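Local coordinates for aerolysin-like protein (Bombina maxima, PDB 6LH8) that probably belongs to a toad system of aerolysin-like pore-forming proteins in which one paralog restrains another, at residues Trp9-Glu14 / Ser123-Ile128; Asn51-Arg56 / Thr136-Cys141; Glu59-Thr64 / Ile128-Ile133; Gly63-Leu68 / Thr82-Ser87; Glu119-Ala124 / Ile140-Ser145. All blocks are in the same frame, centred on the assembly; numbering follows the deposited sequence.

Contact 1: Trp9-Glu14 / Ser123-Ile128; sequences WDKEIE and SAPVEI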
# COMPACT_ATOMS: atom_id res chain seq x y z
N TRP A 9 11.08 10.36 9.93
CA TRP A 9 9.64 10.34 9.68
C TRP A 9 9.02 11.72 9.84
O TRP A 9 8.00 12.02 9.19
CB TRP A 9 8.97 9.35 10.64
CG TRP A 9 9.33 7.91 10.42
CD1 TRP A 9 9.94 7.08 11.32
CD2 TRP A 9 9.09 7.13 9.25
NE1 TRP A 9 10.10 5.82 10.77
CE2 TRP A 9 9.58 5.83 9.50
CE3 TRP A 9 8.51 7.40 8.00
CZ2 TRP A 9 9.50 4.80 8.56
CZ3 TRP A 9 8.43 6.37 7.07
CH2 TRP A 9 8.93 5.09 7.35
N ASP A 10 9.61 12.59 10.68
CA ASP A 10 9.02 13.92 10.80
C ASP A 10 9.22 14.76 9.54
O ASP A 10 8.61 15.82 9.42
CB ASP A 10 9.56 14.67 12.02
CG ASP A 10 11.03 15.01 11.91
OD1 ASP A 10 11.81 14.19 11.37
OD2 ASP A 10 11.43 16.08 12.41
N LYS A 11 10.07 14.31 8.62
CA LYS A 11 10.29 14.98 7.34
C LYS A 11 9.52 14.34 6.19
O LYS A 11 9.81 14.63 5.03
CB LYS A 11 11.79 15.01 7.01
CG LYS A 11 12.63 15.88 7.95
CD LYS A 11 12.23 17.34 7.80
CE LYS A 11 13.07 18.26 8.68
NZ LYS A 11 12.45 19.62 8.82
N GLU A 12 8.55 13.48 6.51
CA GLU A 12 7.80 12.75 5.49
C GLU A 12 7.04 13.69 4.56
O GLU A 12 6.46 14.69 5.00
CB GLU A 12 6.81 11.79 6.16
CG GLU A 12 5.91 11.04 5.19
CD GLU A 12 5.12 9.94 5.86
OE1 GLU A 12 5.72 8.91 6.22
OE2 GLU A 12 3.89 10.11 6.02
N ILE A 13 7.06 13.37 3.27
CA ILE A 13 6.37 14.13 2.23
C ILE A 13 5.11 13.37 1.84
O ILE A 13 5.16 12.15 1.64
CB ILE A 13 7.27 14.35 1.00
CG1 ILE A 13 8.49 15.20 1.36
CG2 ILE A 13 6.46 14.96 -0.18
CD1 ILE A 13 9.60 15.17 0.26
N GLU A 14 4.00 14.09 1.74
CA GLU A 14 2.74 13.52 1.25
C GLU A 14 2.76 13.62 -0.27
O GLU A 14 2.55 14.69 -0.85
CB GLU A 14 1.55 14.27 1.85
CG GLU A 14 0.19 13.81 1.36
CD GLU A 14 -0.94 14.66 1.94
OE1 GLU A 14 -0.73 15.87 2.16
OE2 GLU A 14 -2.03 14.10 2.20
N SER A 123 7.04 9.64 1.20
CA SER A 123 8.48 9.46 1.08
C SER A 123 9.15 10.16 2.26
O SER A 123 8.59 11.10 2.83
CB SER A 123 9.01 10.00 -0.25
OG SER A 123 8.63 11.36 -0.45
N ALA A 124 10.34 9.68 2.65
CA ALA A 124 11.01 10.28 3.80
C ALA A 124 12.52 10.12 3.66
O ALA A 124 12.98 9.20 2.98
CB ALA A 124 10.54 9.66 5.12
N PRO A 125 13.30 11.02 4.26
CA PRO A 125 14.76 10.85 4.26
C PRO A 125 15.19 9.68 5.13
O PRO A 125 14.57 9.36 6.14
CB PRO A 125 15.28 12.17 4.84
CG PRO A 125 14.09 13.12 4.87
CD PRO A 125 12.89 12.23 5.00
N VAL A 126 16.28 9.03 4.73
CA VAL A 126 16.84 7.92 5.50
C VAL A 126 18.32 8.22 5.70
O VAL A 126 19.09 8.23 4.73
CB VAL A 126 16.64 6.57 4.81
CG1 VAL A 126 17.12 5.46 5.72
CG2 VAL A 126 15.15 6.35 4.46
N GLU A 127 18.71 8.46 6.95
CA GLU A 127 20.12 8.70 7.23
C GLU A 127 20.83 7.35 7.36
O GLU A 127 20.40 6.49 8.13
CB GLU A 127 20.28 9.58 8.48
CG GLU A 127 19.85 11.02 8.19
CD GLU A 127 20.09 11.99 9.33
OE1 GLU A 127 20.24 11.53 10.48
OE2 GLU A 127 20.13 13.21 9.08
N ILE A 128 21.86 7.16 6.54
CA ILE A 128 22.60 5.91 6.44
C ILE A 128 24.03 6.20 6.85
O ILE A 128 24.60 7.21 6.44
CB ILE A 128 22.58 5.36 4.99
CG1 ILE A 128 21.16 5.00 4.56
CG2 ILE A 128 23.57 4.21 4.82
CD1 ILE A 128 20.43 4.17 5.55

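Contact 2: Asn51-Arg56 / Thr136-Cys141; sequences NITLPR and TATYIC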
# COMPACT_ATOMS: atom_id res chain seq x y z
N ASN A 51 10.29 1.18 -1.16
CA ASN A 51 11.43 1.42 -2.03
C ASN A 51 12.48 2.24 -1.31
O ASN A 51 12.16 3.07 -0.46
CB ASN A 51 11.01 2.15 -3.30
CG ASN A 51 9.77 1.55 -3.91
OD1 ASN A 51 9.88 0.71 -4.79
ND2 ASN A 51 8.58 1.96 -3.42
N ILE A 52 13.75 2.02 -1.67
CA ILE A 52 14.84 2.86 -1.20
C ILE A 52 15.58 3.38 -2.42
O ILE A 52 15.76 2.65 -3.40
CB ILE A 52 15.79 2.12 -0.22
CG1 ILE A 52 16.63 3.11 0.57
CG2 ILE A 52 16.67 1.07 -0.91
CD1 ILE A 52 15.84 3.81 1.68
N THR A 53 15.88 4.68 -2.42
CA THR A 53 16.54 5.34 -3.54
C THR A 53 17.75 6.08 -3.01
O THR A 53 17.71 6.62 -1.90
CB THR A 53 15.60 6.32 -4.28
OG1 THR A 53 15.11 7.32 -3.38
CG2 THR A 53 14.41 5.58 -4.89
N LEU A 54 18.85 6.08 -3.77
CA LEU A 54 20.06 6.76 -3.34
C LEU A 54 20.49 7.78 -4.38
O LEU A 54 20.15 7.62 -5.57
CB LEU A 54 21.21 5.78 -3.10
CG LEU A 54 21.26 5.12 -1.73
CD1 LEU A 54 20.21 4.00 -1.65
CD2 LEU A 54 22.67 4.59 -1.37
N PRO A 55 21.20 8.83 -4.01
CA PRO A 55 21.77 9.75 -4.99
C PRO A 55 22.60 8.98 -6.02
O PRO A 55 23.23 7.96 -5.71
CB PRO A 55 22.63 10.70 -4.16
CG PRO A 55 21.95 10.72 -2.82
CD PRO A 55 21.52 9.27 -2.62
N ARG A 56 22.56 9.47 -7.26
CA ARG A 56 23.25 8.79 -8.34
C ARG A 56 24.73 8.63 -8.04
O ARG A 56 25.31 7.56 -8.30
CB ARG A 56 23.04 9.56 -9.65
CG ARG A 56 23.71 8.94 -10.86
CD ARG A 56 23.12 9.49 -12.16
NE ARG A 56 23.42 8.62 -13.29
CZ ARG A 56 23.49 9.03 -14.56
NH1 ARG A 56 23.27 10.31 -14.86
NH2 ARG A 56 23.77 8.17 -15.52
N THR A 136 22.23 10.42 2.88
CA THR A 136 20.80 10.53 3.16
C THR A 136 20.08 9.97 1.94
O THR A 136 20.05 10.60 0.88
CB THR A 136 20.39 11.97 3.45
OG1 THR A 136 21.17 12.46 4.55
CG2 THR A 136 18.91 12.03 3.79
N ALA A 137 19.55 8.75 2.08
CA ALA A 137 18.75 8.13 1.03
C ALA A 137 17.31 8.62 1.14
O ALA A 137 16.97 9.42 2.02
CB ALA A 137 18.86 6.61 1.13
N THR A 138 16.45 8.14 0.25
CA THR A 138 15.03 8.48 0.28
C THR A 138 14.20 7.20 0.23
O THR A 138 14.37 6.38 -0.68
CB THR A 138 14.63 9.40 -0.87
OG1 THR A 138 15.37 10.61 -0.79
CG2 THR A 138 13.14 9.73 -0.78
N TYR A 139 13.32 7.04 1.20
CA TYR A 139 12.40 5.91 1.29
C TYR A 139 11.07 6.33 0.67
O TYR A 139 10.62 7.46 0.87
CB TYR A 139 12.20 5.49 2.76
CG TYR A 139 10.96 4.66 3.00
CD1 TYR A 139 10.95 3.29 2.70
CD2 TYR A 139 9.80 5.23 3.52
CE1 TYR A 139 9.80 2.51 2.91
CE2 TYR A 139 8.65 4.46 3.73
CZ TYR A 139 8.66 3.11 3.43
OH TYR A 139 7.52 2.34 3.65
N ILE A 140 10.46 5.42 -0.09
CA ILE A 140 9.18 5.67 -0.75
C ILE A 140 8.24 4.53 -0.41
O ILE A 140 8.61 3.35 -0.53
CB ILE A 140 9.33 5.80 -2.28
CG1 ILE A 140 10.32 6.91 -2.67
CG2 ILE A 140 7.97 6.06 -2.92
CD1 ILE A 140 10.80 6.83 -4.12
N CYS A 141 7.03 4.87 0.01
CA CYS A 141 5.97 3.92 0.34
C CYS A 141 4.79 4.15 -0.59
O CYS A 141 4.24 5.25 -0.63
CB CYS A 141 5.51 4.09 1.80
SG CYS A 141 4.31 2.82 2.26

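Contact 3: Glu59-Thr64 / Ile128-Ile133; sequences EVPIGT and ISVGDI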
# COMPACT_ATOMS: atom_id res chain seq x y z
N GLU A 59 28.51 7.46 -2.31
CA GLU A 59 29.67 6.72 -1.83
C GLU A 59 29.29 5.41 -1.16
O GLU A 59 30.18 4.61 -0.85
CB GLU A 59 30.48 7.57 -0.84
CG GLU A 59 31.11 8.81 -1.42
CD GLU A 59 32.37 8.49 -2.17
OE1 GLU A 59 32.59 9.08 -3.25
OE2 GLU A 59 33.15 7.64 -1.67
N VAL A 60 28.01 5.19 -0.88
CA VAL A 60 27.59 3.95 -0.23
C VAL A 60 28.03 2.77 -1.10
O VAL A 60 27.74 2.74 -2.31
CB VAL A 60 26.07 3.96 -0.01
CG1 VAL A 60 25.57 2.58 0.41
CG2 VAL A 60 25.70 5.02 1.02
N PRO A 61 28.77 1.80 -0.55
CA PRO A 61 29.25 0.69 -1.38
C PRO A 61 28.12 -0.18 -1.89
O PRO A 61 27.15 -0.46 -1.18
CB PRO A 61 30.16 -0.10 -0.41
CG PRO A 61 30.49 0.87 0.68
CD PRO A 61 29.29 1.75 0.82
N ILE A 62 28.24 -0.61 -3.14
CA ILE A 62 27.31 -1.60 -3.66
C ILE A 62 27.38 -2.86 -2.81
O ILE A 62 28.46 -3.33 -2.43
CB ILE A 62 27.61 -1.87 -5.15
CG1 ILE A 62 27.19 -0.65 -5.97
CG2 ILE A 62 26.86 -3.11 -5.62
CD1 ILE A 62 27.31 -0.85 -7.46
N GLY A 63 26.21 -3.41 -2.48
CA GLY A 63 26.09 -4.54 -1.58
C GLY A 63 25.76 -4.19 -0.15
O GLY A 63 25.46 -5.09 0.64
N THR A 64 25.83 -2.90 0.22
CA THR A 64 25.48 -2.48 1.57
C THR A 64 24.04 -2.85 1.89
O THR A 64 23.13 -2.60 1.10
CB THR A 64 25.67 -0.97 1.72
OG1 THR A 64 27.04 -0.63 1.49
CG2 THR A 64 25.28 -0.50 3.11
N ILE A 128 21.86 7.16 6.54
CA ILE A 128 22.60 5.91 6.44
C ILE A 128 24.03 6.20 6.85
O ILE A 128 24.60 7.21 6.44
CB ILE A 128 22.58 5.36 4.99
CG1 ILE A 128 21.16 5.00 4.56
CG2 ILE A 128 23.57 4.21 4.82
CD1 ILE A 128 20.43 4.17 5.55
N SER A 129 24.62 5.33 7.65
CA SER A 129 26.06 5.39 7.86
C SER A 129 26.63 3.99 7.76
O SER A 129 26.07 3.04 8.31
CB SER A 129 26.40 6.02 9.21
OG SER A 129 26.16 5.12 10.26
N VAL A 130 27.72 3.86 7.01
CA VAL A 130 28.45 2.61 6.88
C VAL A 130 29.92 2.97 7.06
O VAL A 130 30.51 3.65 6.21
CB VAL A 130 28.20 1.89 5.54
CG1 VAL A 130 28.29 2.85 4.37
CG2 VAL A 130 29.16 0.73 5.36
N GLY A 131 30.50 2.56 8.19
CA GLY A 131 31.85 3.03 8.49
C GLY A 131 31.83 4.54 8.62
O GLY A 131 30.99 5.11 9.32
N ASP A 132 32.73 5.22 7.92
CA ASP A 132 32.75 6.67 7.96
C ASP A 132 31.95 7.30 6.82
O ASP A 132 31.96 8.52 6.68
CB ASP A 132 34.19 7.18 7.93
CG ASP A 132 34.95 6.69 6.72
OD1 ASP A 132 34.52 5.69 6.11
OD2 ASP A 132 35.98 7.30 6.41
N ILE A 133 31.27 6.49 6.02
CA ILE A 133 30.48 7.01 4.91
C ILE A 133 29.09 7.37 5.43
O ILE A 133 28.45 6.56 6.11
CB ILE A 133 30.40 5.98 3.77
CG1 ILE A 133 31.80 5.76 3.18
CG2 ILE A 133 29.45 6.44 2.68
CD1 ILE A 133 31.91 4.53 2.29

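Contact 4: Gly63-Leu68 / Thr82-Ser87; sequences GTEIQL and TFTYGS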
# COMPACT_ATOMS: atom_id res chain seq x y z
N GLY A 63 26.21 -3.41 -2.48
CA GLY A 63 26.09 -4.54 -1.58
C GLY A 63 25.76 -4.19 -0.15
O GLY A 63 25.46 -5.09 0.64
N THR A 64 25.83 -2.90 0.22
CA THR A 64 25.48 -2.48 1.57
C THR A 64 24.04 -2.85 1.89
O THR A 64 23.13 -2.60 1.10
CB THR A 64 25.67 -0.97 1.72
OG1 THR A 64 27.04 -0.63 1.49
CG2 THR A 64 25.28 -0.50 3.11
N GLU A 65 23.83 -3.44 3.07
CA GLU A 65 22.49 -3.82 3.49
C GLU A 65 21.88 -2.69 4.31
O GLU A 65 22.55 -2.09 5.15
CB GLU A 65 22.51 -5.12 4.29
CG GLU A 65 22.78 -6.35 3.41
CD GLU A 65 22.41 -7.67 4.09
OE1 GLU A 65 22.12 -7.65 5.30
OE2 GLU A 65 22.42 -8.71 3.41
N ILE A 66 20.61 -2.41 4.05
CA ILE A 66 19.90 -1.28 4.65
C ILE A 66 18.59 -1.83 5.20
O ILE A 66 17.66 -2.11 4.43
CB ILE A 66 19.65 -0.15 3.65
CG1 ILE A 66 20.97 0.36 3.07
CG2 ILE A 66 18.84 0.97 4.29
CD1 ILE A 66 20.82 1.05 1.71
N GLN A 67 18.52 -1.99 6.51
CA GLN A 67 17.33 -2.49 7.20
C GLN A 67 16.52 -1.32 7.74
O GLN A 67 17.05 -0.49 8.48
CB GLN A 67 17.70 -3.42 8.35
CG GLN A 67 18.15 -4.79 7.93
CD GLN A 67 18.15 -5.78 9.08
OE1 GLN A 67 18.48 -6.95 8.90
NE2 GLN A 67 17.78 -5.31 10.26
N LEU A 68 15.23 -1.29 7.42
CA LEU A 68 14.37 -0.29 8.04
C LEU A 68 13.00 -0.89 8.33
O LEU A 68 12.62 -1.92 7.79
CB LEU A 68 14.24 0.99 7.20
CG LEU A 68 13.65 1.03 5.79
CD1 LEU A 68 12.13 1.02 5.80
CD2 LEU A 68 14.15 2.31 5.11
N THR A 82 14.80 -5.63 4.56
CA THR A 82 16.22 -5.52 4.24
C THR A 82 16.38 -5.22 2.76
O THR A 82 16.09 -6.08 1.91
CB THR A 82 16.97 -6.79 4.62
OG1 THR A 82 16.78 -7.06 6.01
CG2 THR A 82 18.47 -6.63 4.35
N PHE A 83 16.82 -4.01 2.44
CA PHE A 83 17.26 -3.69 1.09
C PHE A 83 18.76 -3.97 0.97
O PHE A 83 19.50 -3.97 1.95
CB PHE A 83 16.99 -2.22 0.76
CG PHE A 83 15.54 -1.81 0.93
CD1 PHE A 83 14.60 -2.12 -0.03
CD2 PHE A 83 15.14 -1.06 2.03
CE1 PHE A 83 13.27 -1.72 0.12
CE2 PHE A 83 13.81 -0.65 2.19
CZ PHE A 83 12.87 -0.99 1.23
N THR A 84 19.20 -4.21 -0.26
CA THR A 84 20.63 -4.31 -0.56
C THR A 84 20.91 -3.32 -1.68
O THR A 84 20.36 -3.45 -2.77
CB THR A 84 21.02 -5.74 -0.96
OG1 THR A 84 20.80 -6.61 0.15
CG2 THR A 84 22.49 -5.82 -1.36
N TYR A 85 21.72 -2.30 -1.39
CA TYR A 85 22.01 -1.30 -2.40
C TYR A 85 22.68 -1.94 -3.62
O TYR A 85 23.65 -2.69 -3.49
CB TYR A 85 22.88 -0.18 -1.83
CG TYR A 85 23.35 0.80 -2.89
CD1 TYR A 85 22.42 1.38 -3.76
CD2 TYR A 85 24.69 1.11 -3.06
CE1 TYR A 85 22.83 2.25 -4.76
CE2 TYR A 85 25.10 1.99 -4.05
CZ TYR A 85 24.16 2.55 -4.90
OH TYR A 85 24.53 3.42 -5.90
N GLY A 86 22.12 -1.67 -4.80
CA GLY A 86 22.62 -2.20 -6.05
C GLY A 86 21.99 -3.49 -6.52
O GLY A 86 22.32 -3.95 -7.63
N SER A 87 21.09 -4.11 -5.73
CA SER A 87 20.46 -5.35 -6.19
C SER A 87 19.06 -5.63 -5.65
O SER A 87 18.30 -6.34 -6.31
CB SER A 87 21.37 -6.55 -5.88
OG SER A 87 21.62 -6.70 -4.50
O HOH W 1 22.67 -8.61 0.47

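Contact 5: Glu119-Ala124 / Ile140-Ser145; sequences ENITSA and ICQSQS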
# COMPACT_ATOMS: atom_id res chain seq x y z
N GLU A 119 -5.31 5.22 -1.91
CA GLU A 119 -3.99 4.88 -2.42
C GLU A 119 -3.10 6.08 -2.17
O GLU A 119 -3.48 7.21 -2.49
CB GLU A 119 -4.05 4.48 -3.91
CG GLU A 119 -4.95 3.26 -4.15
CD GLU A 119 -4.76 2.63 -5.52
OE1 GLU A 119 -4.04 3.22 -6.35
OE2 GLU A 119 -5.34 1.56 -5.77
N ASN A 120 -1.95 5.85 -1.54
CA ASN A 120 -1.13 6.96 -1.07
C ASN A 120 0.33 6.70 -1.40
O ASN A 120 0.81 5.57 -1.26
CB ASN A 120 -1.25 7.16 0.45
CG ASN A 120 -2.62 7.62 0.87
OD1 ASN A 120 -2.89 8.82 0.98
ND2 ASN A 120 -3.50 6.66 1.16
N ILE A 121 1.05 7.74 -1.79
CA ILE A 121 2.51 7.69 -1.88
C ILE A 121 3.08 8.64 -0.84
O ILE A 121 2.67 9.81 -0.76
CB ILE A 121 3.02 8.03 -3.29
CG1 ILE A 121 2.48 7.03 -4.31
CG2 ILE A 121 4.55 7.99 -3.32
CD1 ILE A 121 2.71 7.44 -5.75
N THR A 122 4.00 8.15 -0.02
CA THR A 122 4.73 8.98 0.93
C THR A 122 6.21 8.68 0.78
O THR A 122 6.60 7.63 0.28
CB THR A 122 4.28 8.74 2.37
OG1 THR A 122 4.45 7.35 2.70
CG2 THR A 122 2.82 9.15 2.56
N SER A 123 7.04 9.64 1.20
CA SER A 123 8.48 9.46 1.08
C SER A 123 9.15 10.16 2.26
O SER A 123 8.59 11.10 2.83
CB SER A 123 9.01 10.00 -0.25
OG SER A 123 8.63 11.36 -0.45
N ALA A 124 10.34 9.68 2.65
CA ALA A 124 11.01 10.28 3.80
C ALA A 124 12.52 10.12 3.66
O ALA A 124 12.98 9.20 2.98
CB ALA A 124 10.54 9.66 5.12
N ILE A 140 10.46 5.42 -0.09
CA ILE A 140 9.18 5.67 -0.75
C ILE A 140 8.24 4.53 -0.41
O ILE A 140 8.61 3.35 -0.53
CB ILE A 140 9.33 5.80 -2.28
CG1 ILE A 140 10.32 6.91 -2.67
CG2 ILE A 140 7.97 6.06 -2.92
CD1 ILE A 140 10.80 6.83 -4.12
N CYS A 141 7.03 4.87 0.01
CA CYS A 141 5.97 3.92 0.34
C CYS A 141 4.79 4.15 -0.59
O CYS A 141 4.24 5.25 -0.63
CB CYS A 141 5.51 4.09 1.80
SG CYS A 141 4.31 2.82 2.26
N GLN A 142 4.43 3.14 -1.36
CA GLN A 142 3.23 3.18 -2.20
C GLN A 142 2.23 2.23 -1.57
O GLN A 142 2.37 1.01 -1.69
CB GLN A 142 3.54 2.77 -3.63
CG GLN A 142 4.30 3.81 -4.40
CD GLN A 142 5.52 3.26 -5.10
OE1 GLN A 142 5.91 2.11 -4.91
NE2 GLN A 142 6.14 4.10 -5.93
N SER A 143 1.22 2.79 -0.88
CA SER A 143 0.31 1.97 -0.09
C SER A 143 -1.12 2.00 -0.63
O SER A 143 -1.56 2.96 -1.27
CB SER A 143 0.29 2.41 1.39
OG SER A 143 0.15 3.81 1.51
N GLN A 144 -1.83 0.90 -0.36
CA GLN A 144 -3.24 0.76 -0.66
C GLN A 144 -3.97 0.40 0.63
O GLN A 144 -3.50 -0.45 1.39
CB GLN A 144 -3.49 -0.35 -1.70
CG GLN A 144 -2.70 -0.22 -3.00
CD GLN A 144 -2.99 -1.35 -3.96
OE1 GLN A 144 -3.30 -2.47 -3.54
NE2 GLN A 144 -2.92 -1.07 -5.27
N SER A 145 -5.10 1.04 0.87
CA SER A 145 -5.93 0.73 2.02
C SER A 145 -6.86 -0.44 1.72
O SER A 145 -6.94 -0.94 0.60
CB SER A 145 -6.77 1.94 2.41
OG SER A 145 -7.91 2.05 1.56
O HOH W 2 2.15 5.73 1.75

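Contact 1: Trp9-Glu14 / Ser123-Ile128
I13 and S123 form an antiparallel hydrogen-bonded pair, and the close packing of this contact gathers round their backbones. N of I13 lies 2.8 Å from O of S123 in a nearly straight bond that arrives almost along the C=O axis; the return bond, S123 N to I13 O, is longer at 3.2 Å. O of S123 also receives a CA-H...O contact from CA of E12 at 3.2 Å, so one carbonyl meets two neighbouring residues. CG of E12 is anti to its backbone N (chi1 177°) and rests beside the same oxygen at 3.6 Å, while its OE1 forms a salt bridge with K71. On the face shared by I13 and S123, OG of the serine touches CB of I13 at 3.6 Å. K11 makes a close touch at its root, CB lying 3.6 Å from CD of P125; the chain then bends at chi2 and its end leads away from the strand, on an exposed side.

Looser is the fit at W9, where the buried CB of A124 meets CE3 of the ring obliquely at 4.2 Å. Here strand 4-28 is interrupted: W9 and D10 make a short 3-10 turn, E12 N bonds to W9 O, and regular pairing is taken up again between P125 and L8.

The chemistry is thus mainly that of main-chain polar groups: two backbone bonds between I13 and S123 set the pairing beside the interruption, the side chains add apolar touches, and the charge of E12 is paired with K71.

Contact 2: Asn51-Arg56 / Thr136-Cys141
N51 pairs with I140 and T53 with T138, both as antiparallel hydrogen-bonded pairs, with I52 and Y139 facing each other between them on the opposite face of the sheet. The N51 side chain follows the paired strand from its root. Its CB lies 4.1 Å from CB of I140; CG, anti to its own carbonyl carbon (chi1 -46°), passes I140 O; and ND2 bonds to that oxygen at 3.2 Å. This donor stands well above the carbonyl plane, whereas N of N51 reaches the same oxygen at 2.8 Å within the plane. I140 O is therefore gripped twice by one residue. At the tip, ND2 also bonds to Q142 OE1, and OD1 to S90.

The pairing joins strands 41-53 and 133-154 inside the five-stranded antiparallel sheet that runs through this elongated, aerolysin-like molecule. T138 O is another doubly held acceptor, bonded by the backbone N of T53 and also by the hydroxyl of that residue, with T53 OG1 3.0 Å from T138 O. The T53 and I140 side chains cross at about a right angle, with CG2 of T53 3.9 Å from CD1 of I140. On the buried face, CD1 of I52 lies 4.2 Å from CB of both A137 and Y139, and the Y139 hydroxyl bonds to H50. Past T53 the first strand peels off into a loop, where CG and CD1 of L54 still rest on CB of A137, each at 4.0 Å.

Contact 3: Glu59-Thr64 / Ile128-Ile133
V130 and I133 present their methyl groups to P61 and E59 through their side-chain torsions. With chi1 at 47°, CG1 of V130 sits between its own backbone N and carbonyl carbon, and this branch touches CD of P61 at 3.8 Å. In I133, CG1 is anti to the carbonyl carbon (chi1 -65°) and CG2 anti to the backbone N. CG2 meets CB of E59 at 3.8 Å, while CD1, carried on by an extended chi2, lies 3.6 Å from O of E59 and more loosely beside CD of P61. Proline and valine meet tip to tip, as do proline and isoleucine, so CD of the proline is placed against two branched side chains at once.

Deeper in, V60 is buried and fits more loosely: its CG2 is 4.3 Å from CG2 of I133 and 4.4 Å from CG2 of I128. V60 also packs on L54 and Y85, which ties this loop to the core beyond. No hydrogen bond joins the two segments; each has bonds of its own that shape its turn. P61 O accepts both N and OG1 of T64, the hydroxyl at 2.7 Å, which closes the type II turn from P61 to T64, with G63 at its third position.

On the other side, V130 and I133 exchange two backbone bonds, V130 N to I133 O and I133 N to V130 O, round G131 and D132. This is the tight two-residue beta hairpin with a type II' turn, G131 at its first corner, and it links strands 110-130 and 133-154.

Contact 4: Gly63-Leu68 / Thr82-Ser87
I66 and F83 form the hydrogen-bonded pair at the middle of a short antiparallel ladder, flanked by the non-hydrogen-bonded pairs E65-T84 and Q67-T82, with the strand axes 4.5 Å apart at closest approach. I66 N bonds to F83 O at 2.8 Å, and F83 N returns the bond to I66 O. Before E65 in sequence the ladder shifts by one residue: G63 N donates to Y85 O at 2.8 Å, but Y85 N donates to T64 O at 2.9 Å. G63, with phi 98° and psi -11°, and T64 thus stand together opposite Y85 in the form of a G1 beta bulge, at the entrance to this two-stranded sheet.

The side chains divide between the two faces. CG of L68, between its own backbone N and carbonyl carbon (chi1 61°), meets the F83 ring at its edge, in plane, 4.0 Å from CE2 of F83. CD1 of I66 comes to 4.3 Å from CB of Y85. This side is turned to the larger sheet, where F83 and L68 pack on I52, and I66 on V5. The face of E65, Q67, T82 and T84 is more polar. Q67 and T82 lie side by side, with CG of the glutamine 3.3 Å from OG1 of the threonine; the OG1-OE1 approach is weak at best. A water molecule donates to OE2 of E65 and lies 2.8 Å from OG1 of T84, bridging the two strands.

Contact 5: Glu119-Ala124 / Ile140-Ser145
T122 and C141, like N120 and S143, are hydrogen-bonded pairs of a long antiparallel beta hairpin, made by strands 110-130 and 133-154 near the middle of the molecule. Backbone bonds come first: S143 N meets N120 O and C141 N meets T122 O, both at 2.8 Å, and N120 and T122 each donate in return. Between these rungs the CA-H groups reach over to carbonyls of the other strand, the shortest being CA of I121, 3.2 Å from O of C141.

Apolar contacts lie on the face of I121, Q142 and I140, where the side chains run alongside one another and point the same way. CG1 of I121, anti to its carbonyl carbon (chi1 -61°), touches CG of Q142 at 3.7 Å, and its other branch, CG2, lies 3.9 Å from CG2 of I140. The amide of Q142 then turns to N51, in the neighbouring strand 41-53.

Among the polar side chains, E119 and Q144 also lie side by side, their carboxylate and amide planes 26° apart. OE2 of E119 is 3.6 Å from NE2 of Q144, but its salt bridge goes to R117, and OE1 of Q144 bonds to N of T47. On the opposite face, a water molecule bonded to OG1 of T122 also donates to O of C141. The same water lies 2.8 Å from OG of S143.

In the fold
Contacts 1, 2 and 5 lie on one antiparallel sheet, in which strands run in the order 4-28, 110-130, 133-154, 41-53, 90-100. The hairpin of contact 5, centred about 6 Å from the centre of the chain, is held between strand 4-28 through contact 1 and strand 41-53 through contact 2. Contact 3 sits at the end of that hairpin, about 28 Å from the centre of the chain. Contact 4, whose segments both fall, in sequence, within the spans of contacts 1 and 2, forms a separate two-stranded sheet, about 11 Å from contact 2, centre to centre. Contacts 3 and 4 thus pack loops and the small sheet against one end of the elongated molecule.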